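Local coordinates for macrophage receptor MARCO (Mus musculus, PDB 2OYA), which probably serves macrophages as a scavenger receptor, recognising ligands through a cysteine-rich domain whose basic and acidic clusters both contribute to binding, at residues W34-A39 / R50-S55; A18-N23 / N63-N68. One frame throughout, in Å; residues are numbered along the deposited sequence.

Contact 1 (W34-A39 / R50-S55); sequences WDNNDA and RGRALS
G51 opens the strand beneath the first turn of the helix, its bare backbone against the A39 methyl: A39 CB is 3.5 Å from G51 C. The methyl of A39 continues along the peptide that follows, 3.4 Å from R52 C. R52 leaves the backbone heading away from the helix, although CB stays 3.8 Å from N36 OD1, then bends at chi3 (57°) into a salt bridge with E100 on strand 98-101; its NE also donates to a water that N36 ND2 reaches only weakly. At A53 the backbone N donates to N36 OD1 over 2.9 Å, nearly straight at 165° and in the plane of the amide carbonyl. A second water donates to both N36 OD1 and A53 O, so the amide oxygen receives two donors. In this scavenger receptor cysteine-rich domain helix 36-45 thus sits against an outer strand of the antiparallel sheet formed with 98-101 and 14-15. D35 N-caps that helix in a capping box with D38: D38 N donates to D35 OD2, met nearly along its C-O axis, and D35 N returns a bond to D38 OD2 from above the carboxylate plane. A53 CB points into the turn, 3.4 Å from D35 C and 3.5 Å from W34 CD1. W34, with CG anti to its backbone N (chi1 -179°), brings the indole edge beside L54 N, while NE1 donates to G98 O.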
loop_
_atom_site.group_PDB
_atom_site.type_symbol
_atom_site.label_atom_id
_atom_site.label_comp_id
_atom_site.label_asym_id
_atom_site.label_seq_id
_atom_site.Cartn_x
_atom_site.Cartn_y
_atom_site.Cartn_z
ATOM N N TRP A 34 -0.557 -7.071 7.556
ATOM C CA TRP A 34 -0.677 -5.692 7.083
ATOM C C TRP A 34 -1.282 -4.873 8.210
ATOM O O TRP A 34 -2.401 -5.136 8.643
ATOM C CB TRP A 34 -1.543 -5.636 5.832
ATOM C CG TRP A 34 -1.719 -4.271 5.225
ATOM C CD1 TRP A 34 -2.841 -3.480 5.266
ATOM C CD2 TRP A 34 -0.751 -3.557 4.449
ATOM N NE1 TRP A 34 -2.626 -2.317 4.562
ATOM C CE2 TRP A 34 -1.350 -2.339 4.051
ATOM C CE3 TRP A 34 0.572 -3.830 4.053
ATOM C CZ2 TRP A 34 -0.668 -1.379 3.278
ATOM C CZ3 TRP A 34 1.253 -2.880 3.277
ATOM C CH2 TRP A 34 0.624 -1.663 2.904
ATOM N N ASP A 35 -0.522 -3.902 8.709
ATOM C CA ASP A 35 -0.965 -3.159 9.888
ATOM C C ASP A 35 -0.826 -1.635 9.697
ATOM O O ASP A 35 -0.446 -1.185 8.631
ATOM C CB ASP A 35 -0.273 -3.694 11.165
ATOM C CG ASP A 35 1.214 -3.412 11.207
ATOM O OD1 ASP A 35 1.888 -3.991 12.091
ATOM O OD2 ASP A 35 1.721 -2.625 10.371
ATOM N N ASN A 36 -1.168 -0.846 10.724
ATOM C CA ASN A 36 -1.121 0.620 10.608
ATOM C C ASN A 36 0.272 1.158 10.277
ATOM O O ASN A 36 0.395 2.186 9.599
ATOM C CB ASN A 36 -1.683 1.276 11.871
ATOM C CG ASN A 36 -3.214 1.149 11.968
ATOM O OD1 ASN A 36 -3.904 0.946 10.961
ATOM N ND2 ASN A 36 -3.745 1.248 13.190
ATOM N N ASN A 37 1.304 0.471 10.751
ATOM C CA ASN A 37 2.693 0.873 10.474
ATOM C C ASN A 37 2.983 0.723 8.992
ATOM O O ASN A 37 3.537 1.628 8.367
ATOM C CB ASN A 37 3.698 0.058 11.303
ATOM C CG ASN A 37 3.703 0.455 12.768
ATOM O OD1 ASN A 37 3.358 1.583 13.128
ATOM N ND2 ASN A 37 4.085 -0.480 13.624
ATOM N N ASP A 38 2.557 -0.408 8.425
ATOM C CA ASP A 38 2.700 -0.634 6.977
ATOM C C ASP A 38 1.906 0.391 6.168
ATOM O O ASP A 38 2.409 0.956 5.184
ATOM C CB ASP A 38 2.176 -2.025 6.644
ATOM C CG ASP A 38 2.908 -3.108 7.384
ATOM O OD1 ASP A 38 4.125 -2.944 7.600
ATOM O OD2 ASP A 38 2.270 -4.114 7.747
ATOM N N ALA A 39 0.654 0.612 6.590
ATOM C CA ALA A 39 -0.246 1.571 5.944
ATOM C C ALA A 39 0.355 2.991 5.958
ATOM O O ALA A 39 0.267 3.724 4.967
ATOM C CB ALA A 39 -1.606 1.576 6.645
ATOM N N ARG A 50 -0.411 9.867 7.629
ATOM C CA ARG A 50 -0.836 8.685 8.358
ATOM C C ARG A 50 -1.564 7.743 7.422
ATOM O O ARG A 50 -2.203 8.176 6.473
ATOM C CB ARG A 50 -1.740 9.049 9.546
ATOM C CG ARG A 50 -1.996 7.873 10.483
ATOM C CD ARG A 50 -3.016 8.214 11.539
ATOM N NE ARG A 50 -4.386 8.276 11.013
ATOM C CZ ARG A 50 -5.403 8.761 11.712
ATOM N NH1 ARG A 50 -5.170 9.215 12.923
ATOM N NH2 ARG A 50 -6.635 8.793 11.203
ATOM N N GLY A 51 -1.441 6.448 7.701
ATOM C CA GLY A 51 -2.223 5.430 7.001
ATOM C C GLY A 51 -2.872 4.533 8.043
ATOM O O GLY A 51 -2.282 4.230 9.082
ATOM N N ARG A 52 -4.095 4.115 7.765
ATOM C CA ARG A 52 -4.737 3.039 8.522
ATOM C C ARG A 52 -4.900 1.829 7.616
ATOM O O ARG A 52 -5.304 1.959 6.460
ATOM C CB ARG A 52 -6.093 3.480 9.065
ATOM C CG ARG A 52 -5.947 4.530 10.198
ATOM C CD ARG A 52 -7.301 5.017 10.652
ATOM N NE ARG A 52 -8.105 3.878 11.086
ATOM C CZ ARG A 52 -9.183 3.425 10.458
ATOM N NH1 ARG A 52 -9.820 2.371 10.937
ATOM N NH2 ARG A 52 -9.636 4.024 9.363
ATOM N N ALA A 53 -4.560 0.659 8.139
ATOM C CA ALA A 53 -4.669 -0.577 7.386
ATOM C C ALA A 53 -6.118 -1.030 7.275
ATOM O O ALA A 53 -6.847 -1.073 8.267
ATOM C CB ALA A 53 -3.841 -1.676 8.054
ATOM N N LEU A 54 -6.510 -1.376 6.057
ATOM C CA LEU A 54 -7.825 -1.970 5.805
ATOM C C LEU A 54 -7.617 -3.413 5.384
ATOM O O LEU A 54 -7.041 -3.703 4.324
ATOM C CB LEU A 54 -8.609 -1.188 4.740
ATOM C CG LEU A 54 -8.723 0.325 4.940
ATOM C CD1 LEU A 54 -9.409 0.955 3.716
ATOM C CD2 LEU A 54 -9.431 0.686 6.237
ATOM N N SER A 55 -8.108 -4.327 6.216
ATOM C CA SER A 55 -7.916 -5.755 5.947
ATOM C C SER A 55 -8.906 -6.215 4.878
ATOM O O SER A 55 -10.044 -5.753 4.837
ATOM C CB SER A 55 -8.096 -6.544 7.245
ATOM O OG SER A 55 -7.999 -7.946 7.024
HETATM O O HOH W 1 -6.457 -0.184 10.903
HETATM O O HOH W 2 -6.777 2.771 13.538
#

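Contact 2 (A18-N23 / N63-N68); sequences AEVYYN and NIWLDN
The indole of W65 is sandwiched between Y22 and N63: Y22 CD2 lies 3.4 Å above one face, offset toward the rim, and N63 CB sits over the centre of the other. V20 O approaches the indole edge in plane, 3.4 Å from W65 CD1. Y22 presents its ring edge to the six-membered ring of W65, an edge-to-face pair with centroids 4.8 Å apart and planes at 63°. Its CB completes the grip with a CH-pi contact, 3.7 Å from the centroid of the five-membered ring and only 7° off the normal. The strand backbone sets that CB in place, and CG, anti to the backbone N, swings the phenol ring so that CD2 lies over the six-membered part. V20 and Y22 lie on strand 17-22 and W65 on strand 64-66, the outer strands of a mixed sheet in the scavenger receptor cysteine-rich domain; strand 25-29 runs between them, and the short segments 19-22 and 64-66 cross at 90°, so the W65 side chain reaches across to the side chains and carbonyl oxygens of 20-22. Y22 O is 3.2 Å from W65 CZ2, but W65 NE1 donates to E25 O on the middle strand. V20 CG1, in the crowded position between the backbone N and carbonyl carbon, packs 3.7 Å from W65 CB and also meets L66 CD1. L66 also touches W86, whose ring stacks with Y22.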
loop_
_atom_site.group_PDB
_atom_site.type_symbol
_atom_site.label_atom_id
_atom_site.label_comp_id
_atom_site.label_asym_id
_atom_site.label_seq_id
_atom_site.Cartn_x
_atom_site.Cartn_y
_atom_site.Cartn_z
ATOM N N ALA A 18 -4.368 -0.896 -1.797
ATOM C CA ALA A 18 -2.956 -0.521 -1.950
ATOM C C ALA A 18 -2.313 -1.333 -3.080
ATOM O O ALA A 18 -2.290 -2.577 -3.029
ATOM C CB ALA A 18 -2.192 -0.738 -0.629
ATOM N N GLU A 19 -1.791 -0.636 -4.085
ATOM C CA GLU A 19 -1.081 -1.319 -5.183
ATOM C C GLU A 19 0.346 -0.838 -5.331
ATOM O O GLU A 19 0.667 0.273 -4.942
ATOM C CB GLU A 19 -1.857 -1.211 -6.505
ATOM C CG GLU A 19 -3.213 -1.927 -6.414
ATOM C CD GLU A 19 -3.945 -2.044 -7.736
ATOM O OE1 GLU A 19 -5.036 -2.661 -7.725
ATOM O OE2 GLU A 19 -3.437 -1.552 -8.778
ATOM N N VAL A 20 1.201 -1.704 -5.875
ATOM C CA VAL A 20 2.631 -1.453 -5.951
ATOM C C VAL A 20 3.106 -1.852 -7.348
ATOM O O VAL A 20 2.592 -2.807 -7.926
ATOM C CB VAL A 20 3.405 -2.215 -4.817
ATOM C CG1 VAL A 20 3.257 -3.743 -4.947
ATOM C CG2 VAL A 20 4.855 -1.832 -4.777
ATOM N N TYR A 21 4.048 -1.078 -7.889
ATOM C CA TYR A 21 4.557 -1.289 -9.240
ATOM C C TYR A 21 5.919 -1.990 -9.166
ATOM O O TYR A 21 6.907 -1.424 -8.659
ATOM C CB TYR A 21 4.666 0.062 -9.965
ATOM C CG TYR A 21 4.874 -0.060 -11.452
ATOM C CD1 TYR A 21 3.803 -0.359 -12.314
ATOM C CD2 TYR A 21 6.137 0.123 -12.010
ATOM C CE1 TYR A 21 4.003 -0.472 -13.696
ATOM C CE2 TYR A 21 6.340 0.019 -13.391
ATOM C CZ TYR A 21 5.277 -0.270 -14.221
ATOM O OH TYR A 21 5.478 -0.382 -15.593
ATOM N N TYR A 22 5.966 -3.228 -9.648
ATOM C CA TYR A 22 7.172 -4.050 -9.554
ATOM C C TYR A 22 7.245 -4.897 -10.824
ATOM O O TYR A 22 6.217 -5.328 -11.357
ATOM C CB TYR A 22 7.097 -4.919 -8.297
ATOM C CG TYR A 22 8.182 -5.955 -8.145
ATOM C CD1 TYR A 22 9.357 -5.658 -7.453
ATOM C CD2 TYR A 22 8.016 -7.245 -8.661
ATOM C CE1 TYR A 22 10.367 -6.631 -7.290
ATOM C CE2 TYR A 22 9.004 -8.211 -8.526
ATOM C CZ TYR A 22 10.174 -7.899 -7.833
ATOM O OH TYR A 22 11.132 -8.877 -7.683
ATOM N N ASN A 23 8.462 -5.126 -11.311
ATOM C CA ASN A 23 8.664 -5.828 -12.580
ATOM C C ASN A 23 7.738 -5.344 -13.690
ATOM O O ASN A 23 7.167 -6.142 -14.443
ATOM C CB ASN A 23 8.574 -7.356 -12.409
ATOM C CG ASN A 23 9.324 -8.097 -13.514
ATOM O OD1 ASN A 23 10.334 -7.603 -14.034
ATOM N ND2 ASN A 23 8.832 -9.272 -13.881
ATOM N N ASN A 63 -0.769 -9.821 -10.537
ATOM C CA ASN A 63 0.181 -10.211 -9.528
ATOM C C ASN A 63 -0.157 -9.728 -8.120
ATOM O O ASN A 63 -0.620 -8.609 -7.930
ATOM C CB ASN A 63 1.565 -9.721 -9.915
ATOM C CG ASN A 63 2.141 -10.493 -11.053
ATOM O OD1 ASN A 63 2.566 -11.643 -10.890
ATOM N ND2 ASN A 63 2.151 -9.873 -12.238
ATOM N N ILE A 64 0.063 -10.598 -7.137
ATOM C CA ILE A 64 0.114 -10.147 -5.749
ATOM C C ILE A 64 1.609 -10.003 -5.461
ATOM O O ILE A 64 2.330 -10.989 -5.368
ATOM C CB ILE A 64 -0.597 -11.132 -4.787
ATOM C CG1 ILE A 64 -2.088 -11.270 -5.176
ATOM C CG2 ILE A 64 -0.463 -10.658 -3.318
ATOM C CD1 ILE A 64 -2.798 -12.464 -4.533
ATOM N N TRP A 65 2.094 -8.770 -5.384
ATOM C CA TRP A 65 3.546 -8.583 -5.253
ATOM C C TRP A 65 4.123 -8.729 -3.848
ATOM O O TRP A 65 5.280 -9.125 -3.699
ATOM C CB TRP A 65 3.978 -7.229 -5.798
ATOM C CG TRP A 65 3.984 -7.093 -7.304
ATOM C CD1 TRP A 65 3.515 -6.046 -8.017
ATOM C CD2 TRP A 65 4.522 -8.029 -8.262
ATOM N NE1 TRP A 65 3.716 -6.255 -9.366
ATOM C CE2 TRP A 65 4.339 -7.460 -9.542
ATOM C CE3 TRP A 65 5.145 -9.281 -8.154
ATOM C CZ2 TRP A 65 4.729 -8.112 -10.717
ATOM C CZ3 TRP A 65 5.550 -9.928 -9.333
ATOM C CH2 TRP A 65 5.338 -9.336 -10.592
ATOM N N LEU A 66 3.354 -8.335 -2.839
ATOM C CA LEU A 66 3.844 -8.304 -1.450
ATOM C C LEU A 66 2.971 -9.108 -0.491
ATOM O O LEU A 66 1.756 -9.201 -0.670
ATOM C CB LEU A 66 3.946 -6.862 -0.950
ATOM C CG LEU A 66 4.978 -5.957 -1.628
ATOM C CD1 LEU A 66 4.847 -4.538 -1.077
ATOM C CD2 LEU A 66 6.401 -6.514 -1.447
ATOM N N ASP A 67 3.615 -9.699 0.513
ATOM C CA ASP A 67 2.937 -10.472 1.552
ATOM C C ASP A 67 3.806 -10.380 2.810
ATOM O O ASP A 67 5.031 -10.167 2.723
ATOM C CB ASP A 67 2.773 -11.935 1.099
ATOM C CG ASP A 67 1.871 -12.751 2.009
ATOM O OD1 ASP A 67 1.152 -12.164 2.829
ATOM O OD2 ASP A 67 1.845 -14.002 1.858
ATOM N N ASN A 68 3.165 -10.500 3.969
ATOM C CA ASN A 68 3.839 -10.407 5.267
ATOM C C ASN A 68 4.716 -9.171 5.394
ATOM O O ASN A 68 5.851 -9.245 5.871
ATOM C CB ASN A 68 4.627 -11.694 5.558
ATOM C CG ASN A 68 3.761 -12.923 5.440
ATOM O OD1 ASN A 68 3.949 -13.745 4.540
ATOM N ND2 ASN A 68 2.756 -13.020 6.301
#

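From the N terminus, the chain enters contact 2 on strand 17-22, turns into strand 25-29 and reaches 34-39, where contact 1 begins. Helix 36-45 then leads to strand 51-54, which closes contact 1 as a short loop; strand 64-66 follows and closes contact 2, so the smaller loop is nested inside the larger. Contact 1 joins the helix to the antiparallel sheet, contact 2 brings strands 17-22 and 64-66 together across 25-29, with centres 15 Å apart on opposite sides of the chain's centre. They meet where W34 CZ2 packs 4.2 Å from A18 CB. The disulfide C30-C91 ties the chain just after strand 25-29 to the later loop, and C43-C101 ties the helix to strand 98-101.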